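Local coordinates for protein cobalt-precorrin-5B C(1)-methyltransferase (Archaeoglobus fulgidus, PDB 1SR8) that probably catalyses the S-adenosylmethionine-dependent methylation of C-1 in cobalt-precorrin-5B, giving cobalt-precorrin-6A on the anaerobic route to adenosylcobalamin, at residues L2-Y11 with A21-L32; L38-A48 with I181-P192. All coordinates share one frame; numbering follows the deposited sequence.

Interaction 1 (L2-Y11 with A21-L32)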
loop_
_atom_site.group_PDB
_atom_site.type_symbol
_atom_site.label_atom_id
_atom_site.label_comp_id
_atom_site.label_asym_id
_atom_site.label_seq_id
_atom_site.Cartn_x
_atom_site.Cartn_y
_atom_site.Cartn_z
ATOM N N LEU A 2 13.971 16.004 -6.597
ATOM C CA LEU A 2 13.352 15.143 -5.595
ATOM C C LEU A 2 12.276 14.260 -6.240
ATOM O O LEU A 2 11.251 14.749 -6.707
ATOM C CB LEU A 2 12.745 16.016 -4.488
ATOM C CG LEU A 2 12.246 15.360 -3.202
ATOM C CD1 LEU A 2 13.345 14.517 -2.588
ATOM C CD2 LEU A 2 11.802 16.440 -2.242
ATOM N N ILE A 3 12.526 12.955 -6.261
ATOM C CA ILE A 3 11.609 11.987 -6.856
ATOM C C ILE A 3 10.932 11.122 -5.792
ATOM O O ILE A 3 11.587 10.645 -4.861
ATOM C CB ILE A 3 12.370 11.038 -7.838
ATOM C CG1 ILE A 3 12.662 11.752 -9.161
ATOM C CG2 ILE A 3 11.549 9.777 -8.116
ATOM C CD1 ILE A 3 13.509 12.968 -9.035
ATOM N N ASP A 4 9.623 10.917 -5.925
ATOM C CA ASP A 4 8.914 10.065 -4.978
ATOM C C ASP A 4 9.511 8.671 -5.132
ATOM O O ASP A 4 9.591 8.159 -6.246
ATOM C CB ASP A 4 7.437 10.007 -5.306
ATOM C CG ASP A 4 6.667 9.216 -4.288
ATOM O OD1 ASP A 4 6.410 9.759 -3.193
ATOM O OD2 ASP A 4 6.340 8.046 -4.576
ATOM N N PRO A 5 9.937 8.035 -4.024
ATOM C CA PRO A 5 10.529 6.695 -4.120
ATOM C C PRO A 5 9.605 5.562 -4.558
ATOM O O PRO A 5 10.075 4.499 -4.945
ATOM C CB PRO A 5 11.101 6.474 -2.722
ATOM C CG PRO A 5 10.166 7.219 -1.861
ATOM C CD PRO A 5 9.934 8.500 -2.627
ATOM N N ILE A 6 8.297 5.784 -4.511
ATOM C CA ILE A 6 7.345 4.749 -4.898
ATOM C C ILE A 6 6.720 4.988 -6.266
ATOM O O ILE A 6 6.835 4.139 -7.160
ATOM C CB ILE A 6 6.216 4.615 -3.852
ATOM C CG1 ILE A 6 6.806 4.199 -2.508
ATOM C CG2 ILE A 6 5.192 3.573 -4.300
ATOM C CD1 ILE A 6 5.812 4.295 -1.395
ATOM N N GLU A 7 6.073 6.138 -6.444
ATOM C CA GLU A 7 5.438 6.425 -7.717
ATOM C C GLU A 7 6.379 7.053 -8.731
ATOM O O GLU A 7 6.022 7.211 -9.892
ATOM C CB GLU A 7 4.213 7.297 -7.520
ATOM C CG GLU A 7 3.186 7.064 -8.594
ATOM C CD GLU A 7 1.822 7.578 -8.222
ATOM O OE1 GLU A 7 1.381 7.370 -7.071
ATOM O OE2 GLU A 7 1.171 8.180 -9.092
ATOM N N LEU A 8 7.570 7.432 -8.280
ATOM C CA LEU A 8 8.610 7.977 -9.156
ATOM C C LEU A 8 8.443 9.322 -9.873
ATOM O O LEU A 8 9.237 9.654 -10.758
ATOM C CB LEU A 8 8.978 6.909 -10.191
ATOM C CG LEU A 8 10.021 5.859 -9.789
ATOM C CD1 LEU A 8 9.902 5.471 -8.335
ATOM C CD2 LEU A 8 9.856 4.653 -10.687
ATOM N N TYR A 9 7.431 10.101 -9.519
ATOM C CA TYR A 9 7.270 11.397 -10.159
ATOM C C TYR A 9 8.158 12.388 -9.419
ATOM O O TYR A 9 8.691 12.090 -8.341
ATOM C CB TYR A 9 5.810 11.855 -10.118
ATOM C CG TYR A 9 5.147 11.697 -8.764
ATOM C CD1 TYR A 9 5.594 12.416 -7.651
ATOM C CD2 TYR A 9 4.076 10.818 -8.592
ATOM C CE1 TYR A 9 4.994 12.262 -6.402
ATOM C CE2 TYR A 9 3.469 10.657 -7.345
ATOM C CZ TYR A 9 3.934 11.382 -6.256
ATOM O OH TYR A 9 3.335 11.219 -5.026
ATOM N N ARG A 10 8.326 13.566 -10.008
ATOM C CA ARG A 10 9.144 14.603 -9.407
ATOM C C ARG A 10 8.267 15.618 -8.697
ATOM O O ARG A 10 7.122 15.852 -9.085
ATOM C CB ARG A 10 9.962 15.311 -10.478
ATOM C CG ARG A 10 10.596 16.586 -9.997
ATOM C CD ARG A 10 11.256 17.353 -11.120
ATOM N NE ARG A 10 12.060 18.438 -10.578
ATOM C CZ ARG A 10 13.002 19.082 -11.256
ATOM N NH1 ARG A 10 13.262 18.757 -12.516
ATOM N NH2 ARG A 10 13.704 20.040 -10.665
ATOM N N TYR A 11 8.812 16.212 -7.642
ATOM C CA TYR A 11 8.088 17.221 -6.889
ATOM C C TYR A 11 8.533 18.597 -7.364
ATOM O O TYR A 11 9.726 18.832 -7.574
ATOM C CB TYR A 11 8.358 17.081 -5.385
ATOM C CG TYR A 11 7.657 15.903 -4.737
ATOM C CD1 TYR A 11 8.324 14.699 -4.511
ATOM C CD2 TYR A 11 6.318 15.995 -4.353
ATOM C CE1 TYR A 11 7.676 13.618 -3.917
ATOM C CE2 TYR A 11 5.661 14.922 -3.761
ATOM C CZ TYR A 11 6.343 13.738 -3.546
ATOM O OH TYR A 11 5.682 12.673 -2.967
ATOM N N ALA A 21 12.600 18.181 4.005
ATOM C CA ALA A 21 11.713 17.738 2.927
ATOM C C ALA A 21 12.136 16.467 2.192
ATOM O O ALA A 21 11.293 15.664 1.798
ATOM C CB ALA A 21 11.524 18.866 1.927
ATOM N N GLU A 22 13.434 16.282 1.990
ATOM C CA GLU A 22 13.890 15.092 1.292
ATOM C C GLU A 22 13.922 13.854 2.164
ATOM O O GLU A 22 13.726 12.750 1.665
ATOM C CB GLU A 22 15.280 15.277 0.703
ATOM C CG GLU A 22 15.771 13.980 0.095
ATOM C CD GLU A 22 17.211 14.022 -0.317
ATOM O OE1 GLU A 22 17.748 12.947 -0.662
ATOM O OE2 GLU A 22 17.805 15.119 -0.298
ATOM N N LYS A 23 14.194 14.031 3.453
ATOM C CA LYS A 23 14.251 12.906 4.383
ATOM C C LYS A 23 12.851 12.293 4.486
ATOM O O LYS A 23 12.690 11.069 4.500
ATOM C CB LYS A 23 14.732 13.385 5.761
ATOM C CG LYS A 23 15.317 12.289 6.657
ATOM C CD LYS A 23 15.860 12.869 7.978
ATOM C CE LYS A 23 16.539 11.805 8.875
ATOM N NZ LYS A 23 17.814 11.208 8.326
ATOM N N LYS A 24 11.842 13.156 4.542
ATOM C CA LYS A 24 10.459 12.716 4.634
ATOM C C LYS A 24 10.024 12.043 3.334
ATOM O O LYS A 24 9.439 10.961 3.354
ATOM C CB LYS A 24 9.560 13.911 4.943
ATOM C CG LYS A 24 10.035 14.704 6.157
ATOM C CD LYS A 24 9.219 15.971 6.373
ATOM C CE LYS A 24 8.038 15.744 7.311
ATOM N NZ LYS A 24 8.454 15.616 8.746
ATOM N N VAL A 25 10.319 12.679 2.207
ATOM C CA VAL A 25 9.957 12.130 0.907
ATOM C C VAL A 25 10.665 10.805 0.647
ATOM O O VAL A 25 10.037 9.823 0.257
ATOM C CB VAL A 25 10.287 13.132 -0.226
ATOM C CG1 VAL A 25 10.203 12.449 -1.587
ATOM C CG2 VAL A 25 9.312 14.291 -0.171
ATOM N N ARG A 26 11.973 10.781 0.868
ATOM C CA ARG A 26 12.775 9.577 0.671
ATOM C C ARG A 26 12.307 8.403 1.554
ATOM O O ARG A 26 12.627 7.245 1.278
ATOM C CB ARG A 26 14.243 9.900 0.978
ATOM C CG ARG A 26 15.198 8.719 0.936
ATOM C CD ARG A 26 15.679 8.423 -0.485
ATOM N NE ARG A 26 16.629 7.306 -0.525
ATOM C CZ ARG A 26 17.461 7.060 -1.538
ATOM N NH1 ARG A 26 17.469 7.852 -2.608
ATOM N NH2 ARG A 26 18.297 6.027 -1.477
ATOM N N SER A 27 11.543 8.703 2.603
ATOM C CA SER A 27 11.059 7.680 3.527
ATOM C C SER A 27 9.816 6.935 3.033
ATOM O O SER A 27 9.417 5.923 3.610
ATOM C CB SER A 27 10.754 8.314 4.890
ATOM O OG SER A 27 9.507 8.999 4.888
ATOM N N GLY A 28 9.211 7.436 1.965
ATOM C CA GLY A 28 8.009 6.816 1.435
ATOM C C GLY A 28 6.793 7.152 2.282
ATOM O O GLY A 28 5.656 6.890 1.892
ATOM N N LEU A 29 7.024 7.755 3.442
ATOM C CA LEU A 29 5.925 8.094 4.336
ATOM C C LEU A 29 5.314 9.486 4.125
ATOM O O LEU A 29 4.273 9.806 4.706
ATOM C CB LEU A 29 6.376 7.902 5.793
ATOM C CG LEU A 29 6.620 6.431 6.172
ATOM C CD1 LEU A 29 7.409 6.357 7.462
ATOM C CD2 LEU A 29 5.300 5.692 6.311
ATOM N N TYR A 30 5.936 10.307 3.284
ATOM C CA TYR A 30 5.395 11.633 3.032
ATOM C C TYR A 30 5.296 12.018 1.565
ATOM O O TYR A 30 6.222 11.789 0.777
ATOM C CB TYR A 30 6.222 12.700 3.745
ATOM C CG TYR A 30 6.251 12.556 5.242
ATOM C CD1 TYR A 30 7.131 11.668 5.854
ATOM C CD2 TYR A 30 5.376 13.283 6.045
ATOM C CE1 TYR A 30 7.139 11.504 7.227
ATOM C CE2 TYR A 30 5.374 13.126 7.423
ATOM C CZ TYR A 30 6.255 12.232 8.007
ATOM O OH TYR A 30 6.237 12.032 9.370
ATOM N N ILE A 31 4.147 12.597 1.220
ATOM C CA ILE A 31 3.878 13.109 -0.116
ATOM C C ILE A 31 3.859 14.629 0.067
ATOM O O ILE A 31 2.955 15.190 0.690
ATOM C CB ILE A 31 2.499 12.685 -0.664
ATOM C CG1 ILE A 31 2.453 11.178 -0.900
ATOM C CG2 ILE A 31 2.227 13.417 -1.966
ATOM C CD1 ILE A 31 1.138 10.698 -1.477
ATOM N N LEU A 32 4.874 15.289 -0.460
ATOM C CA LEU A 32 4.979 16.731 -0.350
ATOM C C LEU A 32 3.904 17.402 -1.195
ATOM O O LEU A 32 3.634 16.979 -2.317
ATOM C CB LEU A 32 6.373 17.156 -0.809
ATOM C CG LEU A 32 6.718 18.620 -1.042
ATOM C CD1 LEU A 32 6.594 19.416 0.245
ATOM C CD2 LEU A 32 8.137 18.687 -1.574
#

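Interaction 2 (L38-A48 with I181-P192)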
loop_
_atom_site.group_PDB
_atom_site.type_symbol
_atom_site.label_atom_id
_atom_site.label_comp_id
_atom_site.label_asym_id
_atom_site.label_seq_id
_atom_site.Cartn_x
_atom_site.Cartn_y
_atom_site.Cartn_z
ATOM N N LEU A 38 1.461 15.243 3.025
ATOM C CA LEU A 38 0.357 14.299 3.174
ATOM C C LEU A 38 1.079 13.065 3.707
ATOM O O LEU A 38 2.179 12.737 3.252
ATOM C CB LEU A 38 -0.324 13.978 1.840
ATOM C CG LEU A 38 -1.494 14.871 1.419
ATOM C CD1 LEU A 38 -1.976 14.480 0.029
ATOM C CD2 LEU A 38 -2.622 14.731 2.416
ATOM N N ARG A 39 0.480 12.401 4.688
ATOM C CA ARG A 39 1.089 11.223 5.300
ATOM C C ARG A 39 0.602 9.898 4.693
ATOM O O ARG A 39 -0.598 9.654 4.589
ATOM C CB ARG A 39 0.818 11.234 6.820
ATOM C CG ARG A 39 1.387 12.452 7.569
ATOM C CD ARG A 39 0.579 12.797 8.834
ATOM N NE ARG A 39 1.184 12.324 10.086
ATOM C CZ ARG A 39 2.208 12.906 10.723
ATOM N NH1 ARG A 39 2.772 14.010 10.237
ATOM N NH2 ARG A 39 2.670 12.388 11.859
ATOM N N ARG A 40 1.545 9.061 4.273
ATOM C CA ARG A 40 1.205 7.745 3.742
ATOM C C ARG A 40 1.069 6.819 4.952
ATOM O O ARG A 40 1.629 7.093 6.018
ATOM C CB ARG A 40 2.325 7.196 2.850
ATOM C CG ARG A 40 2.434 7.835 1.486
ATOM C CD ARG A 40 2.701 6.763 0.446
ATOM N NE ARG A 40 2.792 7.296 -0.907
ATOM C CZ ARG A 40 3.868 7.901 -1.402
ATOM N NH1 ARG A 40 4.949 8.051 -0.650
ATOM N NH2 ARG A 40 3.866 8.351 -2.652
ATOM N N GLY A 41 0.336 5.724 4.791
ATOM C CA GLY A 41 0.188 4.779 5.884
ATOM C C GLY A 41 0.957 3.518 5.551
ATOM O O GLY A 41 1.717 3.491 4.582
ATOM N N ILE A 42 0.786 2.480 6.365
ATOM C CA ILE A 42 1.438 1.199 6.117
ATOM C C ILE A 42 0.322 0.193 5.885
ATOM O O ILE A 42 -0.734 0.270 6.518
ATOM C CB ILE A 42 2.306 0.720 7.309
ATOM C CG1 ILE A 42 1.481 0.731 8.603
ATOM C CG2 ILE A 42 3.561 1.581 7.409
ATOM C CD1 ILE A 42 2.159 0.042 9.780
ATOM N N THR A 43 0.545 -0.739 4.968
ATOM C CA THR A 43 -0.455 -1.750 4.656
ATOM C C THR A 43 -0.552 -2.834 5.739
ATOM O O THR A 43 0.283 -2.912 6.635
ATOM C CB THR A 43 -0.106 -2.469 3.354
ATOM O OG1 THR A 43 1.211 -3.012 3.473
ATOM C CG2 THR A 43 -0.164 -1.526 2.181
ATOM N N THR A 44 -1.586 -3.665 5.634
ATOM C CA THR A 44 -1.781 -4.788 6.540
ATOM C C THR A 44 -0.559 -5.711 6.383
ATOM O O THR A 44 -0.112 -6.354 7.336
ATOM C CB THR A 44 -3.064 -5.558 6.163
ATOM O OG1 THR A 44 -3.164 -5.637 4.735
ATOM C CG2 THR A 44 -4.297 -4.843 6.683
ATOM N N GLY A 45 -0.020 -5.761 5.166
ATOM C CA GLY A 45 1.146 -6.586 4.900
ATOM C C GLY A 45 2.359 -6.057 5.641
ATOM O O GLY A 45 3.123 -6.829 6.231
ATOM N N THR A 46 2.542 -4.739 5.633
ATOM C CA THR A 46 3.682 -4.153 6.322
ATOM C C THR A 46 3.502 -4.218 7.835
ATOM O O THR A 46 4.471 -4.382 8.574
ATOM C CB THR A 46 3.886 -2.696 5.918
ATOM O OG1 THR A 46 4.254 -2.632 4.535
ATOM C CG2 THR A 46 4.977 -2.061 6.767
ATOM N N THR A 47 2.262 -4.087 8.292
ATOM C CA THR A 47 1.976 -4.133 9.722
ATOM C C THR A 47 2.218 -5.553 10.215
ATOM O O THR A 47 2.763 -5.763 11.303
ATOM C CB THR A 47 0.527 -3.709 10.010
ATOM O OG1 THR A 47 0.320 -2.376 9.517
ATOM C CG2 THR A 47 0.246 -3.742 11.509
ATOM N N ALA A 48 1.838 -6.530 9.399
ATOM C CA ALA A 48 2.049 -7.927 9.752
ATOM C C ALA A 48 3.554 -8.205 9.844
ATOM O O ALA A 48 4.023 -8.899 10.759
ATOM C CB ALA A 48 1.400 -8.834 8.708
ATOM N N ILE A 181 -9.996 -10.596 7.855
ATOM C CA ILE A 181 -9.543 -9.677 6.819
ATOM C C ILE A 181 -8.439 -10.278 5.954
ATOM O O ILE A 181 -7.911 -11.355 6.243
ATOM C CB ILE A 181 -8.989 -8.375 7.431
ATOM C CG1 ILE A 181 -7.791 -8.690 8.333
ATOM C CG2 ILE A 181 -10.059 -7.692 8.247
ATOM C CD1 ILE A 181 -7.015 -7.465 8.776
ATOM N N SER A 182 -8.099 -9.557 4.890
ATOM C CA SER A 182 -7.031 -9.957 3.980
ATOM C C SER A 182 -5.752 -9.226 4.407
ATOM O O SER A 182 -5.799 -8.168 5.029
ATOM C CB SER A 182 -7.368 -9.544 2.545
ATOM O OG SER A 182 -8.655 -9.984 2.150
ATOM N N ILE A 183 -4.608 -9.810 4.095
ATOM C CA ILE A 183 -3.336 -9.182 4.391
ATOM C C ILE A 183 -2.771 -8.911 3.003
ATOM O O ILE A 183 -2.505 -9.834 2.236
ATOM C CB ILE A 183 -2.421 -10.115 5.188
ATOM C CG1 ILE A 183 -3.062 -10.392 6.550
ATOM C CG2 ILE A 183 -1.046 -9.491 5.349
ATOM C CD1 ILE A 183 -2.241 -11.267 7.458
ATOM N N LEU A 184 -2.610 -7.637 2.672
ATOM C CA LEU A 184 -2.137 -7.266 1.353
ATOM C C LEU A 184 -1.302 -5.993 1.319
ATOM O O LEU A 184 -1.002 -5.399 2.353
ATOM C CB LEU A 184 -3.351 -7.124 0.435
ATOM C CG LEU A 184 -4.473 -6.244 0.981
ATOM C CD1 LEU A 184 -4.157 -4.784 0.678
ATOM C CD2 LEU A 184 -5.800 -6.634 0.348
ATOM N N GLY A 185 -0.924 -5.589 0.111
ATOM C CA GLY A 185 -0.135 -4.383 -0.063
ATOM C C GLY A 185 0.901 -4.561 -1.150
ATOM O O GLY A 185 1.924 -5.210 -0.930
ATOM N N THR A 186 0.643 -3.982 -2.321
ATOM C CA THR A 186 1.564 -4.106 -3.445
ATOM C C THR A 186 2.869 -3.344 -3.262
ATOM O O THR A 186 3.908 -3.805 -3.716
ATOM C CB THR A 186 0.908 -3.652 -4.767
ATOM O OG1 THR A 186 0.234 -2.402 -4.563
ATOM C CG2 THR A 186 -0.081 -4.705 -5.263
ATOM N N THR A 187 2.826 -2.186 -2.606
ATOM C CA THR A 187 4.044 -1.400 -2.395
ATOM C C THR A 187 4.526 -1.462 -0.953
ATOM O O THR A 187 5.702 -1.275 -0.680
ATOM C CB THR A 187 3.831 0.090 -2.734
ATOM O OG1 THR A 187 2.846 0.644 -1.851
ATOM C CG2 THR A 187 3.356 0.251 -4.150
ATOM N N GLY A 188 3.598 -1.723 -0.038
ATOM C CA GLY A 188 3.913 -1.773 1.377
ATOM C C GLY A 188 3.357 -0.528 2.056
ATOM O O GLY A 188 3.285 -0.449 3.279
ATOM N N PHE A 189 2.942 0.447 1.254
ATOM C CA PHE A 189 2.418 1.704 1.784
ATOM C C PHE A 189 0.963 1.911 1.407
ATOM O O PHE A 189 0.481 1.348 0.417
ATOM C CB PHE A 189 3.236 2.885 1.242
ATOM C CG PHE A 189 4.687 2.859 1.640
ATOM C CD1 PHE A 189 5.149 3.652 2.683
ATOM C CD2 PHE A 189 5.592 2.045 0.969
ATOM C CE1 PHE A 189 6.496 3.636 3.053
ATOM C CE2 PHE A 189 6.938 2.020 1.328
ATOM C CZ PHE A 189 7.392 2.818 2.371
ATOM N N VAL A 190 0.267 2.718 2.207
ATOM C CA VAL A 190 -1.131 3.041 1.957
ATOM C C VAL A 190 -1.181 4.449 1.359
ATOM O O VAL A 190 -0.724 5.405 1.979
ATOM C CB VAL A 190 -1.962 3.003 3.266
ATOM C CG1 VAL A 190 -3.346 3.586 3.033
ATOM C CG2 VAL A 190 -2.097 1.577 3.750
ATOM N N GLU A 191 -1.704 4.567 0.142
ATOM C CA GLU A 191 -1.818 5.859 -0.525
ATOM C C GLU A 191 -2.935 6.623 0.199
ATOM O O GLU A 191 -4.061 6.125 0.296
ATOM C CB GLU A 191 -2.174 5.650 -2.002
ATOM C CG GLU A 191 -2.145 6.921 -2.841
ATOM C CD GLU A 191 -0.735 7.445 -3.112
ATOM O OE1 GLU A 191 0.229 6.977 -2.471
ATOM O OE2 GLU A 191 -0.592 8.342 -3.972
ATOM N N PRO A 192 -2.641 7.844 0.708
ATOM C CA PRO A 192 -3.600 8.690 1.439
ATOM C C PRO A 192 -4.684 9.356 0.603
ATOM O O PRO A 192 -4.740 10.584 0.484
ATOM C CB PRO A 192 -2.701 9.702 2.126
ATOM C CG PRO A 192 -1.649 9.922 1.093
ATOM C CD PRO A 192 -1.336 8.522 0.598
HETATM O O HOH W 1 2.166 8.614 -4.849
HETATM O O HOH W 2 2.506 -4.765 1.819
#

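Interaction 1 (L2-Y11 with A21-L32)
The Y11 ring meets the backbone carbonyl of L32: L32 O lies 3.2 Å from Y11 CE2, approaches the ring obliquely, and has no hydrogen-bonding partner in the model although the contact buries it. The CB of the same leucine makes an off-centre CH-pi contact, 4.1 Å from the Y11 ring centroid and 29° from the ring normal. At the far end of the ring I31 CG2 lies near the ring plane, 3.7 Å from Y11 OH, while V25 CG1 comes within 3.6 Å of Y11 CE1. V25 CG1 projects anti to its backbone N (chi1 167°), which places it between the tyrosine and L2. L2 and V25 then reach toward each other tip to tip, with L2 CD2 on V25 CG2, and L2 CD1 rests 3.7 Å from E22 CG. Farther along, P5 CD lies 3.2 Å from V25 O, an oxygen that already accepts from G28 N, the first residue to leave helical geometry, with positive phi. The 2-11 loop is shaped from within by D4. Its OD1 accepts from Y11 OH at 3.0 Å, on the anti side and out of the carboxylate plane. OD2 accepts twice: E7 N comes in on the anti lone pair with an N-H...O angle of 165°, whereas I6 N arrives from above the plane, forming an Asx turn. R40, on the next strand, adds a salt bridge to OD1. The two segments meet largely by carbon contacts, two of them on backbone carbonyl oxygens. This chemistry implies a loop whose shape is set by its own polar bonds, to the D4 carboxylate and between its backbone arms (Y11 N to L2 O, D4 N to Y9 O), leaving its carbon surface to meet the helix and strand.

Interaction 2 (L38-A48 with I181-P192)
A short antiparallel strand pairing runs directly into the capped start of helix 44-57, and segment 181-192 follows both. G41 and V190 form the hydrogen-bonded pair, with G41 N to V190 O at 3.0 Å on a carbonyl lone pair and V190 N returning to G41 O from above the carbonyl plane. I42 and F189 form the adjoining non-hydrogen-bonded pair. V190 CB lies 3.8 Å from G41 CA. Past the strands, G188 O is gripped by two donors: T46 OG1 lies in its carbonyl plane at 2.7 Å, while T43 N approaches from 53° above that plane in a nearly straight bond (171°). T43 is the N-cap; its OG1, placed between the backbone N and carbonyl carbon, accepts from T46 N at 3.1 Å. Water 2 joins this same hydroxyl to G185 O. One residue on, T44 OG1 accepts from L184 N at 2.9 Å, almost linearly, and G45 N donates to L184 O, so both backbone polar atoms of L184, N and O, are bonded by the first turn. One residue earlier, I183 CG2 packs on G45 CA, 3.7 Å away. At the other end, R40 NE and E191 OE1 form a salt bridge, 3.0 Å long and nearly straight, with the oxygen in the guanidinium plane and the two groups nearly coplanar (28°). Water 1 spans R40 NH2 and E191 OE2. Both charges have further partners: R40 NH1 donates to G28 O, and E191 OE2 pairs with K201 of helix 195-204. The arrangement is a threonine N-cap on a strand-to-helix junction, whose incoming strand is the middle member of the three-stranded antiparallel sheet 30-33, 36-42 and 189-190.

Interactions 1 and 2 follow each other along the chain and share one sheet: strand 30-33 of interaction 1 pairs with strand 36-42 of interaction 2, which in turn pairs with 189-190. Their centres lie 16 Å apart, yet they touch directly. Probable backbone hydrogen bonds link L38 N to I31 O at 2.8 Å and R40 N to L29 O at 2.9 Å. The F189 ring bridges the two as well, with I6 CD1 packed 3.3 Å from F189 CD2 and G28 O 3.4 Å from F189 CD1. R40 links both contacts through its side chain, so they meet through the sheet backbone, an aromatic ring and a shared charge.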